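Local coordinates for protein cysteine desulfurase (PDB 6A6E) that probably uses pyridoxal-5'-phosphate to strip sulfur from cysteine, as a SufS-type cysteine desulfurase, and hand it on for iron-sulfur cluster assembly, at residues A[37-42]-A[402-407]; A[186-191]-A[378-383]; A[229-234]-A[244-249]; A[256-261]-A[280-285]; A[368-373]-A[395-400]. All coordinates share one frame; numbering follows the deposited sequence.

Contact 1 (A[37-42]-A[402-407])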
# COMPACT_ATOMS: atom_id res chain seq x y z
N LEU A 37 4.42 -25.17 -2.95
CA LEU A 37 5.86 -24.96 -2.71
C LEU A 37 6.41 -23.67 -3.38
O LEU A 37 7.60 -23.63 -3.82
CB LEU A 37 6.69 -26.19 -3.14
CG LEU A 37 6.33 -27.51 -2.42
CD1 LEU A 37 7.11 -28.63 -3.03
CD2 LEU A 37 6.66 -27.45 -0.94
N ASP A 38 5.58 -22.62 -3.41
CA ASP A 38 6.00 -21.30 -3.93
C ASP A 38 5.88 -20.23 -2.82
O ASP A 38 5.57 -19.07 -3.07
CB ASP A 38 5.12 -20.91 -5.09
CG ASP A 38 5.73 -19.77 -5.92
OD1 ASP A 38 6.99 -19.59 -5.86
OD2 ASP A 38 4.92 -19.13 -6.64
N ASN A 39 6.22 -20.66 -1.62
CA ASN A 39 6.12 -19.84 -0.40
C ASN A 39 7.03 -18.61 -0.39
O ASN A 39 6.71 -17.63 0.27
CB ASN A 39 6.39 -20.71 0.83
CG ASN A 39 5.29 -21.71 1.00
OD1 ASN A 39 4.17 -21.30 1.30
ND2 ASN A 39 5.55 -23.00 0.71
N ALA A 40 8.15 -18.71 -1.11
CA ALA A 40 9.10 -17.67 -1.24
C ALA A 40 8.60 -16.49 -2.10
O ALA A 40 9.09 -15.40 -1.99
CB ALA A 40 10.32 -18.26 -1.84
N ALA A 41 7.58 -16.73 -2.93
CA ALA A 41 6.92 -15.70 -3.67
C ALA A 41 5.78 -15.06 -2.86
O ALA A 41 5.60 -13.84 -2.92
CB ALA A 41 6.36 -16.28 -4.98
N SER A 42 4.93 -15.87 -2.25
CA SER A 42 3.94 -15.42 -1.29
C SER A 42 3.36 -16.60 -0.54
O SER A 42 3.58 -17.76 -0.94
CB SER A 42 2.82 -14.60 -1.93
OG SER A 42 2.19 -13.76 -0.95
N TYR A 402 7.09 -23.76 3.91
CA TYR A 402 6.65 -22.95 5.03
C TYR A 402 5.74 -23.78 5.95
O TYR A 402 5.68 -25.02 5.84
CB TYR A 402 5.94 -21.66 4.50
CG TYR A 402 5.86 -20.52 5.54
CD1 TYR A 402 6.98 -20.09 6.22
CD2 TYR A 402 4.68 -19.87 5.80
CE1 TYR A 402 6.94 -19.07 7.13
CE2 TYR A 402 4.63 -18.83 6.73
CZ TYR A 402 5.76 -18.44 7.40
OH TYR A 402 5.71 -17.42 8.32
N LEU A 403 5.03 -23.10 6.84
CA LEU A 403 4.41 -23.69 8.01
C LEU A 403 3.55 -24.92 7.76
O LEU A 403 3.70 -25.94 8.47
CB LEU A 403 3.50 -22.63 8.68
CG LEU A 403 2.69 -23.08 9.87
CD1 LEU A 403 3.66 -23.57 10.93
CD2 LEU A 403 1.83 -21.99 10.45
N TYR A 404 2.65 -24.80 6.79
CA TYR A 404 1.63 -25.76 6.46
C TYR A 404 2.18 -26.84 5.46
O TYR A 404 1.41 -27.63 4.91
CB TYR A 404 0.37 -25.04 5.86
CG TYR A 404 0.76 -23.89 4.92
CD1 TYR A 404 1.44 -24.13 3.71
CD2 TYR A 404 0.53 -22.56 5.28
CE1 TYR A 404 1.87 -23.10 2.88
CE2 TYR A 404 0.98 -21.48 4.48
CZ TYR A 404 1.64 -21.75 3.29
OH TYR A 404 2.08 -20.74 2.54
N ASN A 405 3.46 -26.86 5.17
CA ASN A 405 4.02 -27.93 4.34
C ASN A 405 4.42 -29.16 5.18
O ASN A 405 4.60 -29.08 6.39
CB ASN A 405 5.23 -27.46 3.51
CG ASN A 405 4.84 -26.53 2.37
OD1 ASN A 405 5.39 -25.41 2.28
ND2 ASN A 405 3.89 -26.95 1.50
N THR A 406 4.51 -30.31 4.52
CA THR A 406 4.83 -31.60 5.15
C THR A 406 5.95 -32.31 4.43
O THR A 406 6.36 -31.93 3.31
CB THR A 406 3.61 -32.55 5.15
OG1 THR A 406 3.31 -32.95 3.80
CG2 THR A 406 2.40 -31.88 5.82
N LYS A 407 6.49 -33.34 5.05
CA LYS A 407 7.45 -34.17 4.36
C LYS A 407 6.83 -34.89 3.22
O LYS A 407 7.45 -35.08 2.20
CB LYS A 407 8.09 -35.15 5.31
CG LYS A 407 9.14 -34.46 6.14
CD LYS A 407 9.71 -35.41 7.17
CE LYS A 407 10.99 -34.86 7.77
NZ LYS A 407 10.93 -35.15 9.21
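N39 puts its amide between Y404 and N405. Its CG stands anti to the carbonyl carbon (chi1 -67°), which carries the amide across to the 402-407 turn. There OD1 accepts a very short hydrogen bond, 2.5 Å, from OH of Y404, meeting the phenol at its edge and near the ring plane. The Y404 ring is brought in by a chi1 of 40° that sets CG between backbone N and carbonyl carbon, and its hydroxyl also pairs with L44 N. On the other branch, N39 ND2 faces N405 OD1 tip to tip at 2.9 Å, the two amide planes 71° apart, and donates to S400 O. N405 OD1 also takes the backbone N of Y402 on an in-plane lone pair at 2.9 Å, inside the type I turn 402-405. Its ND2 bonds Y36 O and lies 3.7 Å from CD2 of L37. CB of Y402 packs on CG of N39 at 3.6 Å, while the Y402 hydroxyl is hydrogen-bonded to P216 O. An alanine at N405 would probably leave Y402 N and Y36 O without their side-chain partners and CD2 of L37 without its neighbour. The loop after strand 32-36 thus meets the link between strand 396-400 and helix 407-423, with L403 and N405 against helix 308-327 and Y404 against helix 12-20.

Contact 2 (A[186-191]-A[378-383])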
# COMPACT_ATOMS: atom_id res chain seq x y z
N SER A 186 18.75 -15.04 1.11
CA SER A 186 18.51 -15.01 -0.33
C SER A 186 17.28 -15.80 -0.67
O SER A 186 17.05 -16.89 -0.14
CB SER A 186 19.73 -15.51 -1.13
OG SER A 186 19.43 -15.75 -2.51
N ASN A 187 16.48 -15.19 -1.56
CA ASN A 187 15.30 -15.81 -2.13
C ASN A 187 15.64 -16.82 -3.25
O ASN A 187 14.72 -17.42 -3.78
CB ASN A 187 14.34 -14.74 -2.71
CG ASN A 187 14.88 -14.09 -3.96
OD1 ASN A 187 16.01 -13.66 -3.99
ND2 ASN A 187 14.05 -13.98 -5.01
N VAL A 188 16.93 -16.96 -3.58
CA VAL A 188 17.42 -17.93 -4.60
C VAL A 188 18.38 -19.00 -4.04
O VAL A 188 18.16 -20.20 -4.22
CB VAL A 188 18.14 -17.19 -5.73
CG1 VAL A 188 18.71 -18.18 -6.74
CG2 VAL A 188 17.15 -16.27 -6.46
N THR A 189 19.39 -18.57 -3.29
CA THR A 189 20.31 -19.53 -2.68
C THR A 189 19.82 -20.13 -1.41
O THR A 189 20.32 -21.18 -1.00
CB THR A 189 21.67 -18.93 -2.43
OG1 THR A 189 21.62 -18.01 -1.32
CG2 THR A 189 22.20 -18.27 -3.65
N GLY A 190 18.86 -19.48 -0.73
CA GLY A 190 18.36 -19.96 0.58
C GLY A 190 19.32 -19.60 1.73
O GLY A 190 19.09 -19.95 2.88
N GLN A 191 20.42 -18.92 1.43
CA GLN A 191 21.45 -18.69 2.45
C GLN A 191 21.02 -17.62 3.47
O GLN A 191 20.83 -16.45 3.09
CB GLN A 191 22.79 -18.24 1.82
CG GLN A 191 23.89 -18.13 2.87
CD GLN A 191 25.21 -17.60 2.38
OE1 GLN A 191 25.34 -17.23 1.22
NE2 GLN A 191 26.20 -17.50 3.30
N GLN A 378 18.34 -11.17 -11.53
CA GLN A 378 18.94 -11.38 -12.85
C GLN A 378 20.45 -11.37 -12.74
O GLN A 378 21.03 -12.25 -13.27
CB GLN A 378 18.54 -10.33 -13.88
CG GLN A 378 17.24 -10.63 -14.56
CD GLN A 378 16.77 -9.56 -15.53
OE1 GLN A 378 17.57 -9.00 -16.29
NE2 GLN A 378 15.47 -9.30 -15.53
N PRO A 379 21.05 -10.39 -12.03
CA PRO A 379 22.50 -10.46 -11.98
C PRO A 379 23.02 -11.75 -11.28
O PRO A 379 24.06 -12.30 -11.71
CB PRO A 379 22.89 -9.15 -11.26
CG PRO A 379 21.69 -8.25 -11.40
CD PRO A 379 20.54 -9.20 -11.34
N LEU A 380 22.30 -12.28 -10.28
CA LEU A 380 22.72 -13.52 -9.67
C LEU A 380 22.78 -14.67 -10.69
O LEU A 380 23.65 -15.51 -10.61
CB LEU A 380 21.88 -13.90 -8.47
CG LEU A 380 22.08 -15.24 -7.77
CD1 LEU A 380 23.49 -15.42 -7.27
CD2 LEU A 380 21.11 -15.42 -6.61
N MET A 381 21.90 -14.68 -11.66
CA MET A 381 21.91 -15.75 -12.63
C MET A 381 23.24 -15.82 -13.37
O MET A 381 23.74 -16.90 -13.62
CB MET A 381 20.76 -15.63 -13.64
CG MET A 381 19.36 -15.69 -13.01
SD MET A 381 18.97 -17.27 -12.28
CE MET A 381 18.79 -16.93 -10.54
N GLY A 382 23.82 -14.68 -13.72
CA GLY A 382 25.10 -14.66 -14.39
C GLY A 382 26.23 -15.26 -13.56
O GLY A 382 27.08 -15.93 -14.09
N VAL A 383 26.23 -14.98 -12.25
CA VAL A 383 27.12 -15.65 -11.31
C VAL A 383 26.90 -17.16 -11.30
O VAL A 383 27.85 -17.91 -11.31
CB VAL A 383 26.96 -15.06 -9.87
CG1 VAL A 383 27.80 -15.80 -8.84
CG2 VAL A 383 27.28 -13.56 -9.90
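V188 and L380 point at each other tip to tip, the leucine reaching out from helix 378-387 and the valine from a tight loop. One methyl, CD2 of L380, does the touching: it sits 3.6 Å from V188 CB and 3.7 Å from V188 CG1. L380 carries CG anti to its backbone N (chi1 174°), and this sends the branch off the helix toward the loop. The same methyl comes within 4.3 Å of T189 CG2, so it is met by two successive loop residues. M381 arrives at a slant. Its chain bends at chi2 and chi3, bringing CE to 4.0 Å from V188 CG1. No hydrogen bond crosses the contact; the loop holds its own shape. S186 OG accepts from the backbone N of V188 at 3.0 Å and of T189 at 2.9 Å, two bonds that fix the peptides on which V188 is mounted. T189 OG1 in turn accepts from Q191 N at 3.1 Å. S186 thus makes an ST turn and an ST motif, enclosing N187 of the cofactor pocket, and T189 a second ST turn. In the fold-type I architecture of this class-V aminotransferase family, the cofactor-side loop after strand 179-183 is backed by an apolar patch of the helix that follows strand 368-373.

Contact 3 (A[229-234]-A[244-249]). With PLP (pyridoxal-5'-phosphate), chain E.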
# COMPACT_ATOMS: atom_id res chain seq x y z
N PHE A 229 18.33 -0.40 10.15
CA PHE A 229 17.03 -0.49 9.54
C PHE A 229 16.83 -1.94 9.13
O PHE A 229 17.80 -2.62 8.75
CB PHE A 229 16.91 0.40 8.28
CG PHE A 229 17.08 1.85 8.55
CD1 PHE A 229 16.05 2.60 9.06
CD2 PHE A 229 18.33 2.44 8.39
CE1 PHE A 229 16.22 3.91 9.38
CE2 PHE A 229 18.49 3.78 8.68
CZ PHE A 229 17.44 4.52 9.18
N LEU A 230 15.56 -2.39 9.23
CA LEU A 230 15.11 -3.66 8.68
C LEU A 230 13.73 -3.49 7.98
O LEU A 230 12.85 -2.81 8.50
CB LEU A 230 14.98 -4.70 9.78
CG LEU A 230 14.66 -6.14 9.36
CD1 LEU A 230 15.70 -7.11 9.85
CD2 LEU A 230 13.32 -6.57 9.91
N VAL A 231 13.54 -4.18 6.86
CA VAL A 231 12.28 -4.17 6.14
C VAL A 231 11.75 -5.59 5.90
O VAL A 231 12.53 -6.50 5.67
CB VAL A 231 12.44 -3.43 4.82
CG1 VAL A 231 12.76 -1.95 5.05
CG2 VAL A 231 13.50 -4.06 3.91
N PHE A 232 10.43 -5.76 5.88
CA PHE A 232 9.85 -7.00 5.43
C PHE A 232 8.41 -6.77 4.92
O PHE A 232 7.84 -5.68 5.12
CB PHE A 232 9.94 -8.08 6.56
CG PHE A 232 9.01 -7.86 7.76
CD1 PHE A 232 9.43 -7.16 8.88
CD2 PHE A 232 7.75 -8.45 7.78
CE1 PHE A 232 8.58 -6.99 9.97
CE2 PHE A 232 6.92 -8.29 8.85
CZ PHE A 232 7.35 -7.57 9.97
N SER A 233 7.80 -7.81 4.33
CA SER A 233 6.49 -7.74 3.72
C SER A 233 5.54 -8.68 4.43
O SER A 233 5.86 -9.88 4.70
CB SER A 233 6.54 -8.15 2.24
OG SER A 233 7.37 -7.31 1.44
N GLY A 234 4.32 -8.17 4.67
CA GLY A 234 3.27 -8.93 5.31
C GLY A 234 2.86 -10.21 4.60
O GLY A 234 2.56 -11.23 5.27
N GLY A 244 3.57 -3.60 4.56
CA GLY A 244 4.94 -3.94 4.98
C GLY A 244 5.30 -3.18 6.25
O GLY A 244 4.50 -2.35 6.77
N VAL A 245 6.52 -3.42 6.70
CA VAL A 245 7.10 -2.84 7.88
C VAL A 245 8.46 -2.31 7.62
O VAL A 245 9.29 -2.94 6.92
CB VAL A 245 7.21 -3.90 9.02
CG1 VAL A 245 7.97 -3.33 10.22
CG2 VAL A 245 5.82 -4.29 9.44
N LEU A 246 8.71 -1.14 8.18
CA LEU A 246 10.09 -0.60 8.24
C LEU A 246 10.39 -0.33 9.68
O LEU A 246 9.65 0.44 10.35
CB LEU A 246 10.23 0.67 7.44
CG LEU A 246 11.48 1.55 7.66
CD1 LEU A 246 12.62 0.90 7.02
CD2 LEU A 246 11.28 2.83 6.92
N TYR A 247 11.47 -0.94 10.14
CA TYR A 247 12.01 -0.72 11.48
C TYR A 247 13.18 0.18 11.32
O TYR A 247 13.95 -0.03 10.42
CB TYR A 247 12.52 -2.00 12.19
CG TYR A 247 13.53 -1.72 13.33
CD1 TYR A 247 13.12 -1.24 14.60
CD2 TYR A 247 14.89 -1.84 13.12
CE1 TYR A 247 14.06 -0.94 15.57
CE2 TYR A 247 15.84 -1.56 14.11
CZ TYR A 247 15.40 -1.13 15.33
OH TYR A 247 16.34 -0.85 16.26
N GLY A 248 13.32 1.19 12.17
CA GLY A 248 14.58 1.89 12.28
C GLY A 248 14.87 2.32 13.70
O GLY A 248 13.94 2.66 14.48
N LYS A 249 16.17 2.37 14.03
CA LYS A 249 16.63 2.98 15.29
C LYS A 249 16.07 4.34 15.49
O LYS A 249 16.19 5.19 14.62
CB LYS A 249 18.16 3.09 15.34
CG LYS A 249 18.82 1.75 15.49
CD LYS A 249 20.31 1.90 15.83
CE LYS A 249 20.90 0.53 16.11
NZ LYS A 249 22.35 0.57 15.82
N1 PLP E . 13.70 -9.20 -1.06
C2 PLP E . 13.61 -10.50 -0.89
C2A PLP E . 14.81 -11.29 -0.49
C3 PLP E . 12.32 -11.12 -1.16
O3 PLP E . 12.22 -12.43 -1.02
C4 PLP E . 11.16 -10.31 -1.53
C4A PLP E . 9.82 -10.84 -1.71
C5 PLP E . 11.39 -8.87 -1.72
C6 PLP E . 12.65 -8.43 -1.47
C5A PLP E . 10.28 -7.92 -2.19
O4P PLP E . 9.02 -7.93 -1.54
P PLP E . 7.66 -7.21 -2.05
O1P PLP E . 7.87 -5.75 -2.04
O2P PLP E . 7.44 -7.87 -3.37
O3P PLP E . 6.72 -7.64 -0.96
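Strands 229-233 and 244-248 run antiparallel, their axes 4.7 Å apart at closest approach, with L230-Y247 and F232-V245 as the hydrogen-bonded pairs. Of the four backbone bonds, Y247 N to L230 O is the shortest, 2.8 Å and almost straight at 177°. On the sheet face that carries F232, CB of V245 lies over one face of the F232 ring, 3.9 Å from its centroid, a CH-pi contact. With CG between the backbone N and the carbonyl carbon (chi1 72°), the phenyl lies alongside V245; it also touches V215. An alanine at F232 would probably uncover V245 on this face and leave a gap beside V215. The two strands form a beta hairpin in the mixed seven-stranded sheet of the large, cofactor-binding domain of fold-type I PLP enzymes, where strand 244-248 is the antiparallel one beside 229-233. On the face of V231, CG1 of V231 presses on CD1 of L246 at 3.5 Å, tighter than usual, and helix 103-116 covers both residues. CD1 of the F229 ring comes to 3.6 Å from CA of G248, where a side chain on the glycine would collide with the ring. At the cofactor end of the strand, S233 OG donates to O3P of PLP at 2.5 Å, and it is also hydrogen-bonded to T103.

Contact 4 (A[256-261]-A[280-285]); sequences LEPFLY and PYRFEA
F283 inserts its ring edge against the 256-258 backbone, where two loops meet close to the second subunit in the fold-type I architecture of this class-V aminotransferase family. Van der Waals packing comes first. CZ of F283 approaches CB of L256 at 4.0 Å, and CA of P258 lies at the ring edge, 3.7 Å from CE1. With CG anti to the carbonyl carbon (chi1 -59°), the phenyl is directed at this bend. CG of R282 covers the centre of one ring face and touches CG of P258 at 3.9 Å. Farther along, the methyl of A285 rests on CB of L260 at 3.8 Å. The rings of F259 and of F259 of the second subunit meet. Among polar atoms, O of L256 lies in the F283 ring plane at its edge, 3.5 Å from CZ. No direct hydrogen bond joins the loops; water does the joining. Water 2 accepts from L260 N and makes a weak bond to F283 O. NE of R282 is hydrogen-bonded to N277 O. Within 256-261, Y261 OH donates to E257 OE2, and E257 also forms a salt bridge with R142 of the second subunit. Water 1 lies between two carbonyls, 2.6 Å from L260 O and 2.9 Å from R282 O.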
# COMPACT_ATOMS: atom_id res chain seq x y z
N LEU A 256 15.88 11.78 9.94
CA LEU A 256 15.69 11.45 8.53
C LEU A 256 14.62 12.33 7.98
O LEU A 256 13.58 12.47 8.64
CB LEU A 256 15.19 10.02 8.37
CG LEU A 256 16.04 8.81 8.15
CD1 LEU A 256 15.08 7.66 7.75
CD2 LEU A 256 17.12 9.04 7.10
N GLU A 257 14.85 12.94 6.81
CA GLU A 257 13.79 13.57 6.02
C GLU A 257 12.67 12.52 5.62
O GLU A 257 12.99 11.41 5.19
CB GLU A 257 14.36 14.21 4.75
CG GLU A 257 13.33 14.86 3.78
CD GLU A 257 12.73 16.18 4.26
OE1 GLU A 257 13.20 16.73 5.26
OE2 GLU A 257 11.74 16.64 3.67
N PRO A 258 11.39 12.88 5.77
CA PRO A 258 10.33 11.90 5.37
C PRO A 258 10.49 11.56 3.92
O PRO A 258 10.92 12.43 3.12
CB PRO A 258 9.05 12.67 5.61
CG PRO A 258 9.39 13.63 6.77
CD PRO A 258 10.83 14.02 6.53
N PHE A 259 10.14 10.34 3.56
CA PHE A 259 10.10 9.95 2.15
C PHE A 259 8.88 10.61 1.40
O PHE A 259 9.03 11.36 0.46
CB PHE A 259 10.06 8.39 2.06
CG PHE A 259 10.04 7.86 0.70
CD1 PHE A 259 10.66 8.55 -0.32
CD2 PHE A 259 9.32 6.72 0.40
CE1 PHE A 259 10.65 8.08 -1.62
CE2 PHE A 259 9.32 6.22 -0.90
CZ PHE A 259 9.99 6.89 -1.88
N LEU A 260 7.68 10.27 1.84
CA LEU A 260 6.44 10.77 1.35
C LEU A 260 5.86 11.85 2.28
O LEU A 260 6.04 11.80 3.52
CB LEU A 260 5.42 9.65 1.27
CG LEU A 260 5.80 8.37 0.52
CD1 LEU A 260 4.66 7.35 0.46
CD2 LEU A 260 6.30 8.74 -0.84
N TYR A 261 5.08 12.76 1.66
CA TYR A 261 4.42 13.84 2.36
C TYR A 261 2.95 13.89 2.13
O TYR A 261 2.48 13.45 1.11
CB TYR A 261 4.99 15.15 1.81
CG TYR A 261 6.50 15.22 1.79
CD1 TYR A 261 7.20 15.57 2.92
CD2 TYR A 261 7.21 15.00 0.60
CE1 TYR A 261 8.60 15.66 2.89
CE2 TYR A 261 8.59 15.09 0.56
CZ TYR A 261 9.28 15.45 1.67
OH TYR A 261 10.68 15.52 1.58
N PRO A 280 5.97 7.57 15.36
CA PRO A 280 6.32 7.09 14.00
C PRO A 280 5.56 7.80 12.87
O PRO A 280 5.81 7.57 11.68
CB PRO A 280 5.80 5.65 14.04
CG PRO A 280 4.61 5.67 14.97
CD PRO A 280 4.99 6.69 16.02
N TYR A 281 4.65 8.67 13.27
CA TYR A 281 3.65 9.28 12.39
C TYR A 281 4.27 10.16 11.33
O TYR A 281 3.73 10.34 10.22
CB TYR A 281 2.64 10.09 13.23
CG TYR A 281 2.07 9.36 14.43
CD1 TYR A 281 1.35 8.16 14.28
CD2 TYR A 281 2.27 9.85 15.72
CE1 TYR A 281 0.88 7.49 15.39
CE2 TYR A 281 1.77 9.17 16.83
CZ TYR A 281 1.07 8.01 16.64
OH TYR A 281 0.59 7.38 17.75
N ARG A 282 5.43 10.73 11.67
CA ARG A 282 6.26 11.41 10.69
C ARG A 282 6.48 10.70 9.36
O ARG A 282 6.68 11.38 8.31
CB ARG A 282 7.63 11.69 11.33
CG ARG A 282 8.63 12.37 10.43
CD ARG A 282 9.94 12.63 11.19
NE ARG A 282 9.61 13.50 12.28
CZ ARG A 282 10.41 13.83 13.29
NH1 ARG A 282 11.66 13.36 13.38
NH2 ARG A 282 9.90 14.63 14.21
N PHE A 283 6.51 9.37 9.39
CA PHE A 283 6.84 8.58 8.22
C PHE A 283 5.65 7.81 7.63
O PHE A 283 5.86 6.96 6.77
CB PHE A 283 8.00 7.63 8.51
CG PHE A 283 9.24 8.36 8.94
CD1 PHE A 283 9.91 9.13 8.05
CD2 PHE A 283 9.65 8.36 10.25
CE1 PHE A 283 11.01 9.84 8.40
CE2 PHE A 283 10.78 9.07 10.64
CZ PHE A 283 11.47 9.83 9.71
N GLU A 284 4.45 8.17 8.08
CA GLU A 284 3.16 7.69 7.52
C GLU A 284 2.31 8.79 6.90
O GLU A 284 1.64 9.50 7.59
CB GLU A 284 2.38 6.92 8.60
CG GLU A 284 3.12 5.61 8.97
CD GLU A 284 2.50 4.73 10.07
OE1 GLU A 284 1.33 4.98 10.51
OE2 GLU A 284 3.15 3.71 10.41
N ALA A 285 2.41 8.95 5.59
CA ALA A 285 1.73 9.97 4.84
C ALA A 285 0.40 9.48 4.31
O ALA A 285 0.35 8.49 3.60
CB ALA A 285 2.63 10.48 3.71
O HOH W 1 5.83 10.44 5.72
O HOH W 2 7.74 8.99 4.64

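Contact 5 (A[368-373]-A[395-400]); sequences VATRSG and STVRAS
R371 and R398 pair across two antiparallel strands, and the tight part of the contact is their backbone. R398 N bonds R371 O at 2.8 Å, though bent to 130° at the hydrogen, while R371 N reaches R398 O at 3.2 Å and is straighter, 170°. Two residues on, at the next hydrogen-bonded pair, G373 and T396 exchange two more bonds, G373 N to T396 O being 2.9 Å. Between them S372 and V397 form the non-hydrogen-bonded pair, where CA of S372 comes to 3.2 Å from T396 O. G373 has a positive phi at which a CB would jam against the preceding carbonyl. At the other end CB of T370 sits 3.4 Å from R398 O, and its OG1 turns to S359 on helix 355-366. Both strands lie in the mixed sheet of the smaller domain, 368-373 between 32-36 and 396-400, and A369 bonds to V35 and L37 just before T370 interrupts the strand. The arginine side chains make the looser part. They run side by side, each CG anti to its backbone N and each chain bent at chi3, with guanidinium planes 44° apart; CD of R371 is 3.6 Å from NH2 of R398. The repulsion of their like charges (NE of R371 to NH2 of R398, 4.2 Å) is probably offset by outside partners: R371 NH2 in a salt bridge with D38, R398 NH1 bonded to N187 O. R398 NH2 is also hydrogen-bonded to a citrate, probably from the crystallisation liquor. R371 and S372 are partly exposed, and V68 of the second subunit packs on both.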
# COMPACT_ATOMS: atom_id res chain seq x y z
N VAL A 368 1.72 -29.62 -7.85
CA VAL A 368 2.83 -29.04 -7.14
C VAL A 368 3.08 -27.64 -7.77
O VAL A 368 3.39 -27.54 -8.97
CB VAL A 368 4.08 -29.92 -7.31
CG1 VAL A 368 5.33 -29.26 -6.73
CG2 VAL A 368 3.86 -31.26 -6.62
N ALA A 369 3.00 -26.61 -6.91
CA ALA A 369 3.28 -25.21 -7.25
C ALA A 369 4.72 -24.87 -6.97
O ALA A 369 5.12 -24.94 -5.85
CB ALA A 369 2.35 -24.28 -6.46
N THR A 370 5.48 -24.55 -8.01
CA THR A 370 6.85 -24.09 -7.92
C THR A 370 7.01 -22.93 -8.86
O THR A 370 6.07 -22.56 -9.58
CB THR A 370 7.88 -25.16 -8.39
OG1 THR A 370 7.67 -25.46 -9.77
CG2 THR A 370 7.74 -26.43 -7.55
N ARG A 371 8.18 -22.30 -8.86
CA ARG A 371 8.42 -21.17 -9.71
C ARG A 371 9.69 -21.35 -10.52
O ARG A 371 10.71 -21.76 -10.00
CB ARG A 371 8.52 -19.92 -8.84
CG ARG A 371 8.61 -18.57 -9.57
CD ARG A 371 8.34 -17.42 -8.58
NE ARG A 371 6.93 -17.36 -8.26
CZ ARG A 371 6.04 -16.58 -8.81
NH1 ARG A 371 6.38 -15.62 -9.65
NH2 ARG A 371 4.80 -16.74 -8.44
N SER A 372 9.64 -20.93 -11.76
CA SER A 372 10.77 -20.97 -12.63
C SER A 372 11.05 -19.56 -13.09
O SER A 372 10.11 -18.77 -13.17
CB SER A 372 10.44 -21.88 -13.87
OG SER A 372 9.25 -21.43 -14.52
N GLY A 373 12.31 -19.29 -13.40
CA GLY A 373 12.74 -18.02 -13.97
C GLY A 373 13.94 -17.47 -13.25
O GLY A 373 14.72 -18.22 -12.66
N SER A 395 18.25 -19.31 -15.69
CA SER A 395 17.09 -19.33 -14.85
C SER A 395 17.13 -20.62 -14.09
O SER A 395 17.97 -21.50 -14.39
CB SER A 395 15.79 -19.25 -15.65
OG SER A 395 15.81 -20.13 -16.75
N THR A 396 16.24 -20.75 -13.10
CA THR A 396 16.16 -21.97 -12.29
C THR A 396 14.73 -22.25 -11.91
O THR A 396 13.87 -21.42 -12.09
CB THR A 396 16.99 -21.92 -10.96
OG1 THR A 396 16.21 -21.32 -9.93
CG2 THR A 396 18.32 -21.17 -11.13
N VAL A 397 14.53 -23.43 -11.36
CA VAL A 397 13.31 -23.83 -10.77
C VAL A 397 13.54 -23.58 -9.25
O VAL A 397 14.67 -23.71 -8.76
CB VAL A 397 13.01 -25.33 -11.02
CG1 VAL A 397 11.70 -25.75 -10.39
CG2 VAL A 397 12.95 -25.64 -12.51
N ARG A 398 12.46 -23.30 -8.53
CA ARG A 398 12.57 -23.07 -7.07
C ARG A 398 11.36 -23.63 -6.33
O ARG A 398 10.21 -23.40 -6.70
CB ARG A 398 12.83 -21.60 -6.76
CG ARG A 398 13.12 -21.36 -5.26
CD ARG A 398 12.97 -19.87 -4.87
NE ARG A 398 11.60 -19.41 -5.10
CZ ARG A 398 11.24 -18.15 -5.15
NH1 ARG A 398 12.16 -17.21 -4.98
NH2 ARG A 398 9.95 -17.82 -5.37
N ALA A 399 11.68 -24.47 -5.34
CA ALA A 399 10.73 -25.02 -4.38
C ALA A 399 11.05 -24.44 -2.99
O ALA A 399 12.17 -24.46 -2.54
CB ALA A 399 10.76 -26.55 -4.35
N SER A 400 10.01 -23.95 -2.33
CA SER A 400 10.16 -23.26 -1.06
C SER A 400 9.09 -23.72 -0.07
O SER A 400 7.92 -23.88 -0.46
CB SER A 400 10.13 -21.75 -1.32
OG SER A 400 8.94 -21.33 -2.01

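In the fold
Contact 1 closes the longest loop along the chain and encloses the other four. Contact 3 precedes contact 4 in series, their centres 14 Å apart and joined by packing of F229 on L256; contact 3 belongs to the seven-stranded sheet. Contact 5 lies in the other mixed sheet, 12 Å from contact 1 and 13 Å from contact 2 between centres. It touches both: S400 meets L37 and N39, while R398 meets N187. Contacts 2 and 5 alternate along the chain, helix 378-387 linking the two strands of 368-373/395-400. The centres of contacts 4 and 5 are about 37 Å apart, on opposite sides of the chain's centre. Contacts 2 and 3 supply pocket residues N187 and S233, so PLP is bordered by distant parts of the sequence.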